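Local coordinates for protein enoyl CoA hydratase/isomerase (Crotonase) (Legionella pneumophila subsp. pneumophila, PDB 3I47) that probably acts as an enoyl-CoA hydratase or isomerase of the crotonase family, adding water to, or shifting, the double bond of enoyl-CoA thioesters, at residues Q11-L16 with N48-V53; L16-R21 with K55-H60; T102-Q107 with D122-S127. One frame throughout, in Å; residues are numbered along the deposited sequence.

In the fold
The three contacts sample one six-stranded mixed sheet, a core element of the crotonase fold. Contacts 1 and 2 follow the same strand pair, 14-19 with 51-56, from its beginning to its end; their centres lie about 16 Å apart, they share Leu-16, and helix 30-45 makes the crossover. Contact 3 comes later in the chain and joins strand 102-106 to strand 123-127, its centre about 15 Å from that of contact 1 and about 12 Å from that of contact 2. Probable hydrogen bonds link them, Gln-107 NE2 to Gly-58 O and Ile-103 N to Ile-52 O, the latter between neighbouring strands 51-56 and 102-106, so parallel pairing runs through one continuous core sheet.

Contact 1 of 3, residues Q11-L16 with N48-V53; sequences QDKVGL and NVRVIV
One face of the Arg-50 guanidinium is covered by the aliphatic part of Lys-13, whose CD sits 3.4 Å above the plane and off-centre toward the rim. Arg-50 NH1 donates a hydrogen bond to the carbonyl of Ser-201 and NH2 one to that of Trp-259, two bonds that probably help to hold the group in the plane against which the lysine lies. The two long side chains run side by side in the same direction, Arg-50 extended from CG to NE. Lys-13 bends only at its end (chi4 -61°), and its NZ stands 4.5 Å from Arg-50 NH2, a proximity of like charges that the two carbonyls on the guanidinium probably help to offset. In the backbone, Lys-13 O accepts two hydrogen bonds, a short one of 2.7 Å from Arg-50 N, tilted from the carbonyl plane, and a longer one from Val-51 N that lies in it. Here a type I' turn from Gln-11 to Val-14, which closes the hairpin between strands 6-11 and 14-19, delivers the chain to the first parallel rungs of a beta-alpha-beta unit, strand 14-19, helix 30-45, strand 51-56. Gly-15 takes up the pairing through its N to Val-51 O and its O to Val-53 N, both 2.8 Å, while Val-49 CG1 comes to 3.7 Å from Gly-15 N. Val-14, Leu-16, Val-51 and Val-53 share the sheet face turned to helix 189-201. On it Val-14 CG1 meets Val-53 CG2 at 3.7 Å with side chains crossing obliquely, and Leu-16 runs alongside Val-53, placing CD2 3.7 Å from its CB.

Contact 2 of 3, residues L16-R21 with K55-H60; sequences LLTMNR and KANGKH
Leu-16 opens the contact by laying CD2 against the CE methylene of Lys-55, where the parallel strands 14-19 and 51-56 of the beta-alpha-beta unit approach their C-terminal ends. Leu-17 contributes its carbonyl, which accepts a nearly straight hydrogen bond from Lys-55 N. Thr-18 engages the second segment with both branches. Its OG1 receives the ammonium group of Lys-55, with NZ at 2.8 Å. The lysine gets there from the same sheet face because its CG stands between its own backbone N and carbonyl carbon (chi1 63°) and the chain, extended as far as CE, turns back at its last torsion (chi4 72°), bringing CG and CE close to the hydroxyl. The other branch of Thr-18, CG2, anti to the backbone N, faces Asn-57 and meets its ND2 at 3.5 Å, the side chains crossing at about a right angle. Met-19 turns to the opposite face, beside Ala-56, and the bend at chi3 brings its CE to 4.1 Å from Ala-56 CB; Met-36 of helix 30-45 also packs on it. Met-19 N donates a hydrogen bond to Lys-55 O, tilted out of the carbonyl plane, and Met-19 O accepts one from Asn-57 N at 2.9 Å. Asn-20 leaves the strand and uses both ends of its amide: ND2 is held by the carbonyl of Ser-4, and OD1 by Asn-57. The two amide planes stand 81° apart, and Asn-57 ND2, keeping the bond within its own amide plane, reaches Asn-20 OD1 at 2.9 Å from above the carbonyl plane.

Contact 3 of 3, residues T102-Q107 with D122-S127; sequences TIAMVQ and DIAIAS
Thr-102 and Asp-122 cross at about a right angle and are joined by a reciprocal pair of side-chain-to-backbone bonds. The threonine hydroxyl OG1, set between its own backbone N and carbonyl carbon (chi1 54°), accepts a hydrogen bond from Asp-122 N at 2.9 Å, while Thr-102 N donates to Asp-122 OD2 at 3.0 Å, meeting the carboxylate from above its plane. That carboxylate has a second partner, a salt bridge from OD2 to Lys-212, which would help to stabilise its negative charge, and a water hydrogen-bonds to Thr-102 OG1 at 2.8 Å. Beyond this clasp Ile-103 and Ile-123 lie side by side, with Ile-103 CG1 4.1 Å from Ile-123 CB. Ile-125 instead crosses Ile-103 at a slant, Ile-125 CD1 touching Ile-103 CG2 at 3.8 Å. These isoleucines share a face with Met-105, and Leu-189 of helix 189-201 packs on both Met-105 and Ile-125. The backbones that carry them are two parallel strands in the central sheet of the crotonase fold, connected through strand 109-111 and helix 113-120 and hydrogen-bonded in regular register: Ile-123 N to Thr-102 O, Ala-104 N to Ile-123 O, Ile-125 N to Ala-104 O, Val-106 N to Ile-125 O and Ser-127 N to Val-106 O. The other face carries alanines and a valine. Ala-104 CB and Ala-124 CB are 4.2 Å apart, and Val-106 stands beside Ala-126, with Phe-61 packed against the valine.

Contact 1 of 3, residues Q11-L16 with N48-V53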
loop_
_atom_site.group_PDB
_atom_site.type_symbol
_atom_site.label_atom_id
_atom_site.label_comp_id
_atom_site.label_asym_id
_atom_site.label_seq_id
_atom_site.Cartn_x
_atom_site.Cartn_y
_atom_site.Cartn_z
ATOM N N GLN A 11 -14.428 -8.169 -4.568
ATOM C CA GLN A 11 -15.496 -8.497 -3.611
ATOM C C GLN A 11 -16.044 -7.209 -3.002
ATOM O O GLN A 11 -15.278 -6.448 -2.435
ATOM C CB GLN A 11 -14.951 -9.326 -2.443
ATOM C CG GLN A 11 -14.466 -10.733 -2.749
ATOM C CD GLN A 11 -13.923 -11.435 -1.502
ATOM O OE1 GLN A 11 -14.274 -11.089 -0.368
ATOM N NE2 GLN A 11 -13.059 -12.428 -1.711
ATOM N N ASP A 12 -17.357 -6.976 -3.076
ATOM C CA ASP A 12 -17.985 -5.826 -2.370
ATOM C C ASP A 12 -17.163 -4.517 -2.484
ATOM O O ASP A 12 -16.828 -3.868 -1.469
ATOM C CB ASP A 12 -18.263 -6.177 -0.887
ATOM C CG ASP A 12 -18.938 -5.026 -0.102
ATOM O OD1 ASP A 12 -19.783 -4.298 -0.676
ATOM O OD2 ASP A 12 -18.629 -4.853 1.104
ATOM N N LYS A 13 -16.840 -4.156 -3.727
ATOM C CA LYS A 13 -16.119 -2.925 -4.080
ATOM C C LYS A 13 -14.660 -2.879 -3.622
ATOM O O LYS A 13 -14.019 -1.824 -3.690
ATOM C CB LYS A 13 -16.892 -1.674 -3.629
ATOM C CG LYS A 13 -18.314 -1.639 -4.189
ATOM C CD LYS A 13 -18.987 -0.297 -3.962
ATOM C CE LYS A 13 -20.395 -0.280 -4.566
ATOM N NZ LYS A 13 -20.392 -0.508 -6.053
ATOM N N VAL A 14 -14.140 -4.034 -3.207
ATOM C CA VAL A 14 -12.723 -4.162 -2.848
ATOM C C VAL A 14 -11.991 -5.000 -3.905
ATOM O O VAL A 14 -12.341 -6.159 -4.148
ATOM C CB VAL A 14 -12.543 -4.802 -1.448
ATOM C CG1 VAL A 14 -11.067 -4.876 -1.075
ATOM C CG2 VAL A 14 -13.296 -4.013 -0.395
ATOM N N GLY A 15 -10.975 -4.409 -4.530
ATOM C CA GLY A 15 -10.128 -5.154 -5.475
ATOM C C GLY A 15 -9.004 -5.806 -4.703
ATOM O O GLY A 15 -8.307 -5.134 -3.944
ATOM N N LEU A 16 -8.845 -7.113 -4.878
ATOM C CA LEU A 16 -7.874 -7.887 -4.107
ATOM C C LEU A 16 -6.809 -8.456 -5.032
ATOM O O LEU A 16 -7.126 -9.248 -5.922
ATOM C CB LEU A 16 -8.593 -9.036 -3.392
ATOM C CG LEU A 16 -9.739 -8.681 -2.440
ATOM C CD1 LEU A 16 -10.614 -9.891 -2.194
ATOM C CD2 LEU A 16 -9.171 -8.182 -1.145
ATOM N N ASN A 48 -15.989 -0.181 -10.524
ATOM C CA ASN A 48 -16.551 -1.129 -9.554
ATOM C C ASN A 48 -15.686 -1.320 -8.297
ATOM O O ASN A 48 -16.110 -1.968 -7.336
ATOM C CB ASN A 48 -16.817 -2.483 -10.216
ATOM C CG ASN A 48 -17.893 -2.406 -11.287
ATOM O OD1 ASN A 48 -18.915 -1.735 -11.116
ATOM N ND2 ASN A 48 -17.669 -3.092 -12.396
ATOM N N VAL A 49 -14.477 -0.762 -8.316
ATOM C CA VAL A 49 -13.532 -0.883 -7.202
ATOM C C VAL A 49 -13.398 0.455 -6.485
ATOM O O VAL A 49 -13.146 1.476 -7.123
ATOM C CB VAL A 49 -12.139 -1.363 -7.705
ATOM C CG1 VAL A 49 -11.098 -1.343 -6.574
ATOM C CG2 VAL A 49 -12.240 -2.762 -8.275
ATOM N N ARG A 50 -13.578 0.444 -5.165
ATOM C CA ARG A 50 -13.349 1.623 -4.339
ATOM C C ARG A 50 -12.078 1.516 -3.521
ATOM O O ARG A 50 -11.453 2.538 -3.236
ATOM C CB ARG A 50 -14.525 1.888 -3.392
ATOM C CG ARG A 50 -15.775 2.406 -4.087
ATOM C CD ARG A 50 -16.894 2.649 -3.103
ATOM N NE ARG A 50 -18.117 3.068 -3.800
ATOM C CZ ARG A 50 -19.316 3.150 -3.230
ATOM N NH1 ARG A 50 -19.470 2.849 -1.946
ATOM N NH2 ARG A 50 -20.366 3.510 -3.958
ATOM N N VAL A 51 -11.713 0.300 -3.113
ATOM C CA VAL A 51 -10.547 0.101 -2.228
ATOM C C VAL A 51 -9.705 -1.018 -2.821
ATOM O O VAL A 51 -10.255 -1.990 -3.330
ATOM C CB VAL A 51 -10.991 -0.270 -0.784
ATOM C CG1 VAL A 51 -9.786 -0.593 0.140
ATOM C CG2 VAL A 51 -11.856 0.859 -0.166
ATOM N N ILE A 52 -8.385 -0.861 -2.763
ATOM C CA ILE A 52 -7.458 -1.868 -3.287
ATOM C C ILE A 52 -6.648 -2.491 -2.162
ATOM O O ILE A 52 -6.072 -1.773 -1.345
ATOM C CB ILE A 52 -6.522 -1.223 -4.317
ATOM C CG1 ILE A 52 -7.352 -0.687 -5.498
ATOM C CG2 ILE A 52 -5.483 -2.237 -4.835
ATOM C CD1 ILE A 52 -6.567 0.218 -6.448
ATOM N N VAL A 53 -6.610 -3.822 -2.136
ATOM C CA VAL A 53 -5.825 -4.574 -1.149
ATOM C C VAL A 53 -4.738 -5.390 -1.842
ATOM O O VAL A 53 -5.021 -6.118 -2.791
ATOM C CB VAL A 53 -6.730 -5.527 -0.309
ATOM C CG1 VAL A 53 -5.907 -6.408 0.609
ATOM C CG2 VAL A 53 -7.718 -4.722 0.514
#

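Contact 2 of 3, residues L16-R21 with K55-H60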
loop_
_atom_site.group_PDB
_atom_site.type_symbol
_atom_site.label_atom_id
_atom_site.label_comp_id
_atom_site.label_asym_id
_atom_site.label_seq_id
_atom_site.Cartn_x
_atom_site.Cartn_y
_atom_site.Cartn_z
ATOM N N LEU A 16 -8.845 -7.113 -4.878
ATOM C CA LEU A 16 -7.874 -7.887 -4.107
ATOM C C LEU A 16 -6.809 -8.456 -5.032
ATOM O O LEU A 16 -7.126 -9.248 -5.922
ATOM C CB LEU A 16 -8.593 -9.036 -3.392
ATOM C CG LEU A 16 -9.739 -8.681 -2.440
ATOM C CD1 LEU A 16 -10.614 -9.891 -2.194
ATOM C CD2 LEU A 16 -9.171 -8.182 -1.145
ATOM N N LEU A 17 -5.561 -8.022 -4.850
ATOM C CA LEU A 17 -4.421 -8.592 -5.580
ATOM C C LEU A 17 -3.707 -9.503 -4.614
ATOM O O LEU A 17 -3.282 -9.050 -3.549
ATOM C CB LEU A 17 -3.459 -7.497 -6.056
ATOM C CG LEU A 17 -3.748 -6.618 -7.278
ATOM C CD1 LEU A 17 -4.849 -5.595 -7.021
ATOM C CD2 LEU A 17 -2.462 -5.924 -7.690
ATOM N N THR A 18 -3.578 -10.780 -4.968
ATOM C CA THR A 18 -2.939 -11.751 -4.079
ATOM C C THR A 18 -1.694 -12.387 -4.700
ATOM O O THR A 18 -1.791 -13.136 -5.679
ATOM C CB THR A 18 -3.944 -12.852 -3.657
ATOM O OG1 THR A 18 -5.116 -12.235 -3.113
ATOM C CG2 THR A 18 -3.337 -13.773 -2.609
ATOM N N MET A 19 -0.533 -12.105 -4.114
ATOM C CA MET A 19 0.700 -12.775 -4.528
ATOM C C MET A 19 0.598 -14.255 -4.165
ATOM O O MET A 19 0.329 -14.607 -3.017
ATOM C CB MET A 19 1.913 -12.120 -3.870
ATOM C CG MET A 19 2.171 -10.682 -4.366
ATOM S SD MET A 19 3.560 -9.762 -3.580
ATOM C CE MET A 19 2.986 -9.610 -1.872
ATOM N N ASN A 20 0.818 -15.120 -5.154
ATOM C CA ASN A 20 0.470 -16.531 -4.997
ATOM C C ASN A 20 1.605 -17.476 -5.414
ATOM O O ASN A 20 1.359 -18.631 -5.807
ATOM C CB ASN A 20 -0.831 -16.811 -5.779
ATOM C CG ASN A 20 -1.464 -18.147 -5.424
ATOM O OD1 ASN A 20 -1.604 -18.498 -4.252
ATOM N ND2 ASN A 20 -1.854 -18.904 -6.451
ATOM N N ARG A 21 2.845 -17.003 -5.310
ATOM C CA ARG A 21 4.011 -17.881 -5.510
ATOM C C ARG A 21 4.351 -18.562 -4.191
ATOM O O ARG A 21 5.357 -18.242 -3.553
ATOM C CB ARG A 21 5.212 -17.104 -6.046
ATOM C CG ARG A 21 5.062 -16.662 -7.489
ATOM C CD ARG A 21 6.419 -16.201 -8.016
ATOM N NE ARG A 21 6.368 -15.716 -9.396
ATOM C CZ ARG A 21 7.427 -15.214 -10.033
ATOM N NH1 ARG A 21 8.600 -15.150 -9.418
ATOM N NH2 ARG A 21 7.317 -14.787 -11.283
ATOM N N LYS A 55 -2.255 -8.394 -0.948
ATOM C CA LYS A 55 -2.054 -9.429 0.058
ATOM C C LYS A 55 -1.322 -10.601 -0.549
ATOM O O LYS A 55 -0.896 -10.525 -1.699
ATOM C CB LYS A 55 -3.385 -9.859 0.696
ATOM C CG LYS A 55 -4.422 -10.504 -0.250
ATOM C CD LYS A 55 -5.715 -10.804 0.521
ATOM C CE LYS A 55 -6.772 -11.449 -0.347
ATOM N NZ LYS A 55 -6.403 -12.867 -0.673
ATOM N N ALA A 56 -1.167 -11.664 0.228
ATOM C CA ALA A 56 -0.329 -12.785 -0.194
ATOM C C ALA A 56 -0.842 -14.088 0.389
ATOM O O ALA A 56 -1.386 -14.114 1.493
ATOM C CB ALA A 56 1.126 -12.556 0.225
ATOM N N ASN A 57 -0.655 -15.163 -0.370
ATOM C CA ASN A 57 -0.861 -16.516 0.137
ATOM C C ASN A 57 0.466 -17.134 0.561
ATOM O O ASN A 57 1.537 -16.588 0.285
ATOM C CB ASN A 57 -1.525 -17.390 -0.931
ATOM C CG ASN A 57 -2.986 -17.038 -1.151
ATOM O OD1 ASN A 57 -3.669 -16.539 -0.250
ATOM N ND2 ASN A 57 -3.482 -17.292 -2.366
ATOM N N GLY A 58 0.385 -18.268 1.252
ATOM C CA GLY A 58 1.575 -18.957 1.736
ATOM C C GLY A 58 2.099 -18.376 3.041
ATOM O O GLY A 58 1.414 -17.598 3.713
ATOM N N LYS A 59 3.317 -18.770 3.394
ATOM C CA LYS A 59 3.912 -18.417 4.686
ATOM C C LYS A 59 4.281 -16.941 4.797
ATOM O O LYS A 59 4.201 -16.361 5.886
ATOM C CB LYS A 59 5.164 -19.262 4.951
ATOM C CG LYS A 59 4.913 -20.760 5.015
ATOM C CD LYS A 59 6.207 -21.517 5.319
ATOM C CE LYS A 59 5.989 -23.026 5.373
ATOM N NZ LYS A 59 4.830 -23.382 6.244
ATOM N N HIS A 60 4.671 -16.345 3.671
ATOM C CA HIS A 60 5.327 -15.030 3.688
ATOM C C HIS A 60 4.789 -14.063 2.661
ATOM O O HIS A 60 4.589 -14.429 1.500
ATOM C CB HIS A 60 6.832 -15.187 3.430
ATOM C CG HIS A 60 7.511 -16.079 4.412
ATOM N ND1 HIS A 60 7.585 -15.781 5.754
ATOM C CD2 HIS A 60 8.123 -17.275 4.256
ATOM C CE1 HIS A 60 8.225 -16.748 6.386
ATOM N NE2 HIS A 60 8.564 -17.667 5.499
#

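Contact 3 of 3, residues T102-Q107 with D122-S127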
loop_
_atom_site.group_PDB
_atom_site.type_symbol
_atom_site.label_atom_id
_atom_site.label_comp_id
_atom_site.label_asym_id
_atom_site.label_seq_id
_atom_site.Cartn_x
_atom_site.Cartn_y
_atom_site.Cartn_z
ATOM N N THR A 102 -5.466 2.452 -0.619
ATOM C CA THR A 102 -4.677 1.229 -0.813
ATOM C C THR A 102 -4.262 0.639 0.531
ATOM O O THR A 102 -3.873 1.369 1.453
ATOM C CB THR A 102 -3.424 1.504 -1.644
ATOM O OG1 THR A 102 -2.681 2.568 -1.048
ATOM C CG2 THR A 102 -3.794 1.881 -3.075
ATOM N N ILE A 103 -4.339 -0.684 0.632
ATOM C CA ILE A 103 -4.068 -1.393 1.888
ATOM C C ILE A 103 -3.144 -2.556 1.587
ATOM O O ILE A 103 -3.424 -3.337 0.665
ATOM C CB ILE A 103 -5.363 -1.959 2.513
ATOM C CG1 ILE A 103 -6.292 -0.814 2.920
ATOM C CG2 ILE A 103 -5.047 -2.851 3.724
ATOM C CD1 ILE A 103 -7.702 -1.273 3.238
ATOM N N ALA A 104 -2.062 -2.667 2.352
ATOM C CA ALA A 104 -1.193 -3.867 2.305
ATOM C C ALA A 104 -1.476 -4.766 3.498
ATOM O O ALA A 104 -1.559 -4.277 4.628
ATOM C CB ALA A 104 0.280 -3.464 2.304
ATOM N N MET A 105 -1.623 -6.070 3.255
ATOM C CA MET A 105 -1.948 -7.035 4.305
ATOM C C MET A 105 -0.746 -7.971 4.388
ATOM O O MET A 105 -0.464 -8.700 3.424
ATOM C CB MET A 105 -3.232 -7.810 3.937
ATOM C CG MET A 105 -3.607 -8.937 4.893
ATOM S SD MET A 105 -5.066 -9.933 4.387
ATOM C CE MET A 105 -4.344 -11.561 4.394
ATOM N N VAL A 106 -0.030 -7.920 5.509
ATOM C CA VAL A 106 1.281 -8.574 5.602
ATOM C C VAL A 106 1.326 -9.676 6.662
ATOM O O VAL A 106 1.149 -9.402 7.863
ATOM C CB VAL A 106 2.377 -7.537 5.940
ATOM C CG1 VAL A 106 3.749 -8.206 6.022
ATOM C CG2 VAL A 106 2.385 -6.395 4.915
ATOM N N GLN A 107 1.594 -10.900 6.208
ATOM C CA GLN A 107 1.849 -12.046 7.078
ATOM C C GLN A 107 3.305 -12.491 6.898
ATOM O O GLN A 107 3.905 -12.296 5.834
ATOM C CB GLN A 107 0.896 -13.203 6.740
ATOM C CG GLN A 107 1.402 -14.233 5.676
ATOM C CD GLN A 107 1.400 -13.738 4.216
ATOM O OE1 GLN A 107 1.191 -12.546 3.920
ATOM N NE2 GLN A 107 1.641 -14.674 3.285
ATOM N N ASP A 122 -1.395 3.225 1.448
ATOM C CA ASP A 122 -1.856 4.182 2.471
ATOM C C ASP A 122 -1.821 3.553 3.861
ATOM O O ASP A 122 -1.484 4.218 4.848
ATOM C CB ASP A 122 -3.297 4.631 2.233
ATOM C CG ASP A 122 -3.489 5.382 0.942
ATOM O OD1 ASP A 122 -2.637 6.224 0.573
ATOM O OD2 ASP A 122 -4.536 5.133 0.316
ATOM N N ILE A 123 -2.212 2.285 3.923
ATOM C CA ILE A 123 -2.442 1.590 5.182
ATOM C C ILE A 123 -1.798 0.218 5.081
ATOM O O ILE A 123 -1.907 -0.431 4.043
ATOM C CB ILE A 123 -3.949 1.392 5.459
ATOM C CG1 ILE A 123 -4.674 2.743 5.571
ATOM C CG2 ILE A 123 -4.171 0.541 6.717
ATOM C CD1 ILE A 123 -6.198 2.622 5.338
ATOM N N ALA A 124 -1.127 -0.216 6.143
ATOM C CA ALA A 124 -0.619 -1.579 6.201
ATOM C C ALA A 124 -1.102 -2.246 7.482
ATOM O O ALA A 124 -1.117 -1.630 8.558
ATOM C CB ALA A 124 0.931 -1.619 6.075
ATOM N N ILE A 125 -1.538 -3.494 7.337
ATOM C CA ILE A 125 -2.071 -4.299 8.417
ATOM C C ILE A 125 -1.174 -5.523 8.503
ATOM O O ILE A 125 -0.967 -6.206 7.489
ATOM C CB ILE A 125 -3.513 -4.755 8.093
ATOM C CG1 ILE A 125 -4.454 -3.546 7.906
ATOM C CG2 ILE A 125 -4.040 -5.695 9.202
ATOM C CD1 ILE A 125 -5.834 -3.902 7.302
ATOM N N ALA A 126 -0.626 -5.793 9.687
ATOM C CA ALA A 126 0.275 -6.929 9.870
ATOM C C ALA A 126 -0.294 -7.927 10.862
ATOM O O ALA A 126 -0.968 -7.537 11.831
ATOM C CB ALA A 126 1.632 -6.445 10.341
ATOM N N SER A 127 -0.033 -9.208 10.623
ATOM C CA SER A 127 -0.274 -10.227 11.637
ATOM C C SER A 127 0.804 -10.081 12.720
ATOM O O SER A 127 1.881 -9.517 12.474
ATOM C CB SER A 127 -0.215 -11.621 11.007
ATOM O OG SER A 127 1.062 -11.812 10.449
HETATM O O HOH W 1 -1.968 4.931 -2.419
#